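Local atomic coordinates of myosin regulatory light chain (Physarum polycephalum, PDB entry 2BL0), a protein that binds calcium through an EF-hand and serves as a light chain in the regulatory domain of a slime-mould myosin. Residues Thr1-Ile13 with Glu54-Lys66. Sequence-based numbering, arbitrary orientation.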
loop_
_atom_site.group_PDB
_atom_site.type_symbol
_atom_site.label_atom_id
_atom_site.label_comp_id
_atom_site.label_asym_id
_atom_site.label_seq_id
_atom_site.Cartn_x
_atom_site.Cartn_y
_atom_site.Cartn_z
ATOM N N THR B 1 -1.966 -10.431 -14.207
ATOM C CA THR B 1 -3.360 -9.940 -14.041
ATOM C C THR B 1 -3.681 -9.741 -12.554
ATOM O O THR B 1 -3.275 -10.535 -11.725
ATOM C CB THR B 1 -4.333 -10.943 -14.714
ATOM O OG1 THR B 1 -5.641 -10.375 -14.800
ATOM C CG2 THR B 1 -4.511 -12.248 -13.883
ATOM N N ALA B 2 -4.411 -8.680 -12.215
ATOM C CA ALA B 2 -4.658 -8.368 -10.805
ATOM C C ALA B 2 -5.377 -9.500 -10.073
ATOM O O ALA B 2 -6.413 -9.970 -10.527
ATOM C CB ALA B 2 -5.454 -7.074 -10.667
ATOM N N SER B 3 -4.825 -9.923 -8.939
ATOM C CA SER B 3 -5.500 -10.850 -8.024
ATOM C C SER B 3 -6.743 -10.220 -7.407
ATOM O O SER B 3 -6.959 -9.012 -7.512
ATOM C CB SER B 3 -4.569 -11.240 -6.874
ATOM O OG SER B 3 -4.447 -10.167 -5.950
ATOM N N ALA B 4 -7.534 -11.042 -6.729
ATOM C CA ALA B 4 -8.707 -10.565 -6.003
ATOM C C ALA B 4 -8.331 -9.551 -4.933
ATOM O O ALA B 4 -9.046 -8.582 -4.729
ATOM C CB ALA B 4 -9.454 -11.730 -5.362
ATOM N N ASP B 5 -7.215 -9.795 -4.243
ATOM C CA ASP B 5 -6.766 -8.905 -3.181
ATOM C C ASP B 5 -6.352 -7.574 -3.774
ATOM O O ASP B 5 -6.625 -6.539 -3.190
ATOM C CB ASP B 5 -5.604 -9.510 -2.376
ATOM C CG ASP B 5 -6.046 -10.622 -1.435
ATOM O OD1 ASP B 5 -7.236 -10.684 -1.050
ATOM O OD2 ASP B 5 -5.245 -11.492 -1.022
ATOM N N GLN B 6 -5.713 -7.605 -4.936
ATOM C CA GLN B 6 -5.275 -6.383 -5.599
ATOM C C GLN B 6 -6.472 -5.598 -6.112
ATOM O O GLN B 6 -6.471 -4.378 -6.072
ATOM C CB GLN B 6 -4.316 -6.678 -6.750
ATOM C CG GLN B 6 -2.900 -7.052 -6.313
ATOM C CD GLN B 6 -2.045 -7.514 -7.471
ATOM O OE1 GLN B 6 -2.461 -8.372 -8.237
ATOM N NE2 GLN B 6 -0.839 -6.963 -7.588
ATOM N N ILE B 7 -7.489 -6.300 -6.615
ATOM C CA ILE B 7 -8.706 -5.630 -7.073
ATOM C C ILE B 7 -9.423 -4.957 -5.894
ATOM O O ILE B 7 -9.834 -3.800 -5.992
ATOM C CB ILE B 7 -9.651 -6.610 -7.841
ATOM C CG1 ILE B 7 -8.999 -7.067 -9.147
ATOM C CG2 ILE B 7 -10.939 -5.934 -8.174
ATOM C CD1 ILE B 7 -9.637 -8.311 -9.772
ATOM N N GLN B 8 -9.549 -5.663 -4.774
ATOM C CA GLN B 8 -10.162 -5.060 -3.584
ATOM C C GLN B 8 -9.390 -3.831 -3.093
ATOM O O GLN B 8 -9.973 -2.811 -2.747
ATOM C CB GLN B 8 -10.263 -6.081 -2.450
ATOM C CG GLN B 8 -10.829 -5.503 -1.154
ATOM C CD GLN B 8 -10.985 -6.557 -0.079
ATOM O OE1 GLN B 8 -12.043 -6.674 0.532
ATOM N NE2 GLN B 8 -9.936 -7.319 0.150
ATOM N N GLU B 9 -8.070 -3.941 -3.055
ATOM C CA GLU B 9 -7.210 -2.867 -2.594
ATOM C C GLU B 9 -7.404 -1.628 -3.442
ATOM O O GLU B 9 -7.489 -0.510 -2.936
ATOM C CB GLU B 9 -5.742 -3.314 -2.685
ATOM C CG GLU B 9 -4.717 -2.288 -2.228
ATOM C CD GLU B 9 -3.286 -2.776 -2.352
ATOM O OE1 GLU B 9 -2.931 -3.392 -3.378
ATOM O OE2 GLU B 9 -2.518 -2.552 -1.406
ATOM N N CYS B 10 -7.415 -1.837 -4.752
ATOM C CA CYS B 10 -7.622 -0.755 -5.682
ATOM C C CYS B 10 -8.965 -0.097 -5.452
ATOM O O CYS B 10 -9.026 1.122 -5.333
ATOM C CB CYS B 10 -7.491 -1.257 -7.119
ATOM S SG CYS B 10 -7.984 -0.055 -8.399
ATOM N N PHE B 11 -10.028 -0.895 -5.340
ATOM C CA PHE B 11 -11.365 -0.360 -5.118
ATOM C C PHE B 11 -11.404 0.493 -3.853
ATOM O O PHE B 11 -11.939 1.596 -3.865
ATOM C CB PHE B 11 -12.396 -1.484 -5.037
ATOM C CG PHE B 11 -13.815 -0.992 -4.889
ATOM C CD1 PHE B 11 -14.607 -0.745 -6.019
ATOM C CD2 PHE B 11 -14.355 -0.791 -3.642
ATOM C CE1 PHE B 11 -15.900 -0.282 -5.890
ATOM C CE2 PHE B 11 -15.635 -0.342 -3.501
ATOM C CZ PHE B 11 -16.419 -0.088 -4.618
ATOM N N GLN B 12 -10.814 -0.013 -2.783
ATOM C CA GLN B 12 -10.825 0.687 -1.508
ATOM C C GLN B 12 -10.096 2.026 -1.599
ATOM O O GLN B 12 -10.472 2.985 -0.938
ATOM C CB GLN B 12 -10.207 -0.179 -0.402
ATOM C CG GLN B 12 -11.044 -1.389 -0.099
ATOM C CD GLN B 12 -10.479 -2.269 0.993
ATOM O OE1 GLN B 12 -11.239 -2.954 1.667
ATOM N NE2 GLN B 12 -9.161 -2.258 1.172
ATOM N N ILE B 13 -9.050 2.094 -2.416
ATOM C CA ILE B 13 -8.319 3.341 -2.614
ATOM C C ILE B 13 -9.193 4.385 -3.315
ATOM O O ILE B 13 -9.178 5.551 -2.937
ATOM C CB ILE B 13 -6.978 3.078 -3.359
ATOM C CG1 ILE B 13 -5.963 2.434 -2.400
ATOM C CG2 ILE B 13 -6.389 4.351 -3.929
ATOM C CD1 ILE B 13 -4.807 1.811 -3.101
ATOM N N GLU B 54 -22.963 4.789 -9.968
ATOM C CA GLU B 54 -21.853 4.251 -9.156
ATOM C C GLU B 54 -21.785 2.739 -9.269
ATOM O O GLU B 54 -22.717 2.100 -9.770
ATOM C CB GLU B 54 -21.997 4.647 -7.674
ATOM C CG GLU B 54 -23.359 5.155 -7.297
ATOM C CD GLU B 54 -23.550 5.315 -5.806
ATOM O OE1 GLU B 54 -24.638 4.918 -5.316
ATOM O OE2 GLU B 54 -22.639 5.844 -5.136
ATOM N N PHE B 55 -20.672 2.162 -8.818
ATOM C CA PHE B 55 -20.499 0.712 -8.831
ATOM C C PHE B 55 -19.856 0.221 -7.539
ATOM O O PHE B 55 -19.123 0.953 -6.888
ATOM C CB PHE B 55 -19.681 0.246 -10.048
ATOM C CG PHE B 55 -18.276 0.796 -10.107
ATOM C CD1 PHE B 55 -18.018 2.056 -10.642
ATOM C CD2 PHE B 55 -17.204 0.044 -9.633
ATOM C CE1 PHE B 55 -16.689 2.540 -10.700
ATOM C CE2 PHE B 55 -15.888 0.532 -9.688
ATOM C CZ PHE B 55 -15.644 1.788 -10.212
ATOM N N ASP B 56 -20.137 -1.023 -7.190
ATOM C CA ASP B 56 -19.558 -1.671 -6.001
ATOM C C ASP B 56 -18.438 -2.639 -6.378
ATOM O O ASP B 56 -18.111 -2.803 -7.551
ATOM C CB ASP B 56 -20.638 -2.323 -5.120
ATOM C CG ASP B 56 -21.357 -3.493 -5.777
ATOM O OD1 ASP B 56 -20.917 -4.029 -6.811
ATOM O OD2 ASP B 56 -22.392 -3.990 -5.260
ATOM N N LEU B 57 -17.840 -3.268 -5.372
ATOM C CA LEU B 57 -16.669 -4.099 -5.584
ATOM C C LEU B 57 -16.980 -5.310 -6.440
ATOM O O LEU B 57 -16.207 -5.642 -7.321
ATOM C CB LEU B 57 -16.076 -4.554 -4.247
ATOM C CG LEU B 57 -14.921 -5.560 -4.326
ATOM C CD1 LEU B 57 -13.738 -4.979 -5.094
ATOM C CD2 LEU B 57 -14.523 -6.028 -2.936
ATOM N N ALA B 58 -18.118 -5.954 -6.191
ATOM C CA ALA B 58 -18.525 -7.145 -6.944
ATOM C C ALA B 58 -18.615 -6.821 -8.416
ATOM O O ALA B 58 -18.145 -7.577 -9.247
ATOM C CB ALA B 58 -19.858 -7.699 -6.433
ATOM N N THR B 59 -19.197 -5.671 -8.725
ATOM C CA THR B 59 -19.281 -5.173 -10.089
ATOM C C THR B 59 -17.905 -4.894 -10.701
ATOM O O THR B 59 -17.588 -5.324 -11.819
ATOM C CB THR B 59 -20.163 -3.925 -10.108
ATOM O OG1 THR B 59 -21.536 -4.316 -9.854
ATOM C CG2 THR B 59 -20.174 -3.261 -11.475
ATOM N N PHE B 60 -17.063 -4.209 -9.950
ATOM C CA PHE B 60 -15.734 -3.883 -10.413
ATOM C C PHE B 60 -14.995 -5.156 -10.780
ATOM O O PHE B 60 -14.346 -5.204 -11.816
ATOM C CB PHE B 60 -14.980 -3.137 -9.321
ATOM C CG PHE B 60 -13.605 -2.676 -9.710
ATOM C CD1 PHE B 60 -13.371 -1.999 -10.915
ATOM C CD2 PHE B 60 -12.551 -2.845 -8.841
ATOM C CE1 PHE B 60 -12.098 -1.539 -11.214
ATOM C CE2 PHE B 60 -11.293 -2.387 -9.154
ATOM C CZ PHE B 60 -11.074 -1.732 -10.336
ATOM N N LYS B 61 -15.090 -6.177 -9.926
ATOM C CA LYS B 61 -14.438 -7.470 -10.209
ATOM C C LYS B 61 -14.919 -8.075 -11.510
ATOM O O LYS B 61 -14.114 -8.516 -12.335
ATOM C CB LYS B 61 -14.700 -8.446 -9.065
ATOM C CG LYS B 61 -13.861 -8.177 -7.850
ATOM C CD LYS B 61 -14.266 -9.099 -6.701
ATOM C CE LYS B 61 -13.414 -8.868 -5.487
ATOM N NZ LYS B 61 -13.677 -9.873 -4.426
ATOM N N THR B 62 -16.234 -8.088 -11.680
ATOM C CA THR B 62 -16.886 -8.662 -12.836
ATOM C C THR B 62 -16.457 -7.936 -14.114
ATOM O O THR B 62 -16.124 -8.561 -15.110
ATOM C CB THR B 62 -18.428 -8.592 -12.679
ATOM O OG1 THR B 62 -18.864 -9.311 -11.500
ATOM C CG2 THR B 62 -19.097 -9.302 -13.808
ATOM N N VAL B 63 -16.470 -6.613 -14.082
ATOM C CA VAL B 63 -16.094 -5.802 -15.230
ATOM C C VAL B 63 -14.612 -6.012 -15.567
ATOM O O VAL B 63 -14.247 -6.229 -16.726
ATOM C CB VAL B 63 -16.387 -4.320 -14.980
ATOM C CG1 VAL B 63 -15.779 -3.439 -16.095
ATOM C CG2 VAL B 63 -17.873 -4.096 -14.927
ATOM N N TYR B 64 -13.773 -5.984 -14.529
ATOM C CA TYR B 64 -12.334 -6.083 -14.702
ATOM C C TYR B 64 -11.918 -7.425 -15.260
ATOM O O TYR B 64 -10.967 -7.504 -16.026
ATOM C CB TYR B 64 -11.591 -5.809 -13.387
ATOM C CG TYR B 64 -10.087 -5.967 -13.526
ATOM C CD1 TYR B 64 -9.307 -4.950 -14.046
ATOM C CD2 TYR B 64 -9.465 -7.142 -13.142
ATOM C CE1 TYR B 64 -7.924 -5.103 -14.183
ATOM C CE2 TYR B 64 -8.096 -7.324 -13.287
ATOM C CZ TYR B 64 -7.329 -6.290 -13.800
ATOM O OH TYR B 64 -5.977 -6.442 -13.916
ATOM N N ARG B 65 -12.631 -8.478 -14.898
ATOM C CA ARG B 65 -12.231 -9.833 -15.311
ATOM C C ARG B 65 -12.565 -10.160 -16.775
ATOM O O ARG B 65 -12.136 -11.187 -17.313
ATOM C CB ARG B 65 -12.852 -10.859 -14.369
ATOM C CG ARG B 65 -12.226 -10.860 -12.981
ATOM C CD ARG B 65 -10.760 -11.243 -12.955
ATOM N NE ARG B 65 -10.306 -11.490 -11.584
ATOM C CZ ARG B 65 -9.028 -11.547 -11.210
ATOM N NH1 ARG B 65 -8.049 -11.387 -12.101
ATOM N NH2 ARG B 65 -8.728 -11.776 -9.932
ATOM N N LYS B 66 -13.309 -9.278 -17.430
ATOM C CA LYS B 66 -13.571 -9.395 -18.853
ATOM C C LYS B 66 -12.294 -9.129 -19.650
ATOM O O LYS B 66 -11.343 -8.509 -19.137
ATOM C CB LYS B 66 -14.664 -8.418 -19.276
ATOM C CG LYS B 66 -15.986 -8.590 -18.523
ATOM C CD LYS B 66 -16.476 -10.031 -18.497
ATOM C CE LYS B 66 -17.904 -10.110 -17.908
ATOM N NZ LYS B 66 -18.266 -11.498 -17.545
HETATM O O HOH W 1 -8.211 -10.667 -15.460
HETATM O O HOH W 2 -11.308 -9.253 -2.725
#
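I7 fits as a knob into the hole formed by L57, F60, K61 and Y64, helices 4-13 and 57-64 crossing at 125°, axes 10.1 Å apart. With CG1 beside the backbone N (chi1 -66°), CG2 stands anti to it and meets F60 CD2 at 3.5 Å, while CD1 meets Y64 CD2 obliquely at 3.6 Å and lies against one face of the R65 guanidinium, offset toward its rim. F11, its side chain about 7 Å from the bound calcium ion, presents a ring face to L57, whose CB stands 4.2 Å from the F11 ring centroid, nearly on its normal; F55 O lies at the ring's edge, and the F55 ring meets it obliquely. At the N-terminal end, Y64 OH accepts from A2 N (3.2 Å) and bonds to L34 O, while its ring packs on A2 CB. A phenylalanine for Y64 would probably leave A2 N and L34 O without the hydroxyl that links them. R65 NH1 adds a weak hydrogen bond to A2 O (2.7 Å), bent to 118°. The mainly apolar interface, with its buried hydroxyl bond and exposed R65 at the border, fastens the calcium-binding EF-hand's first helix to the N-terminal lobe's last.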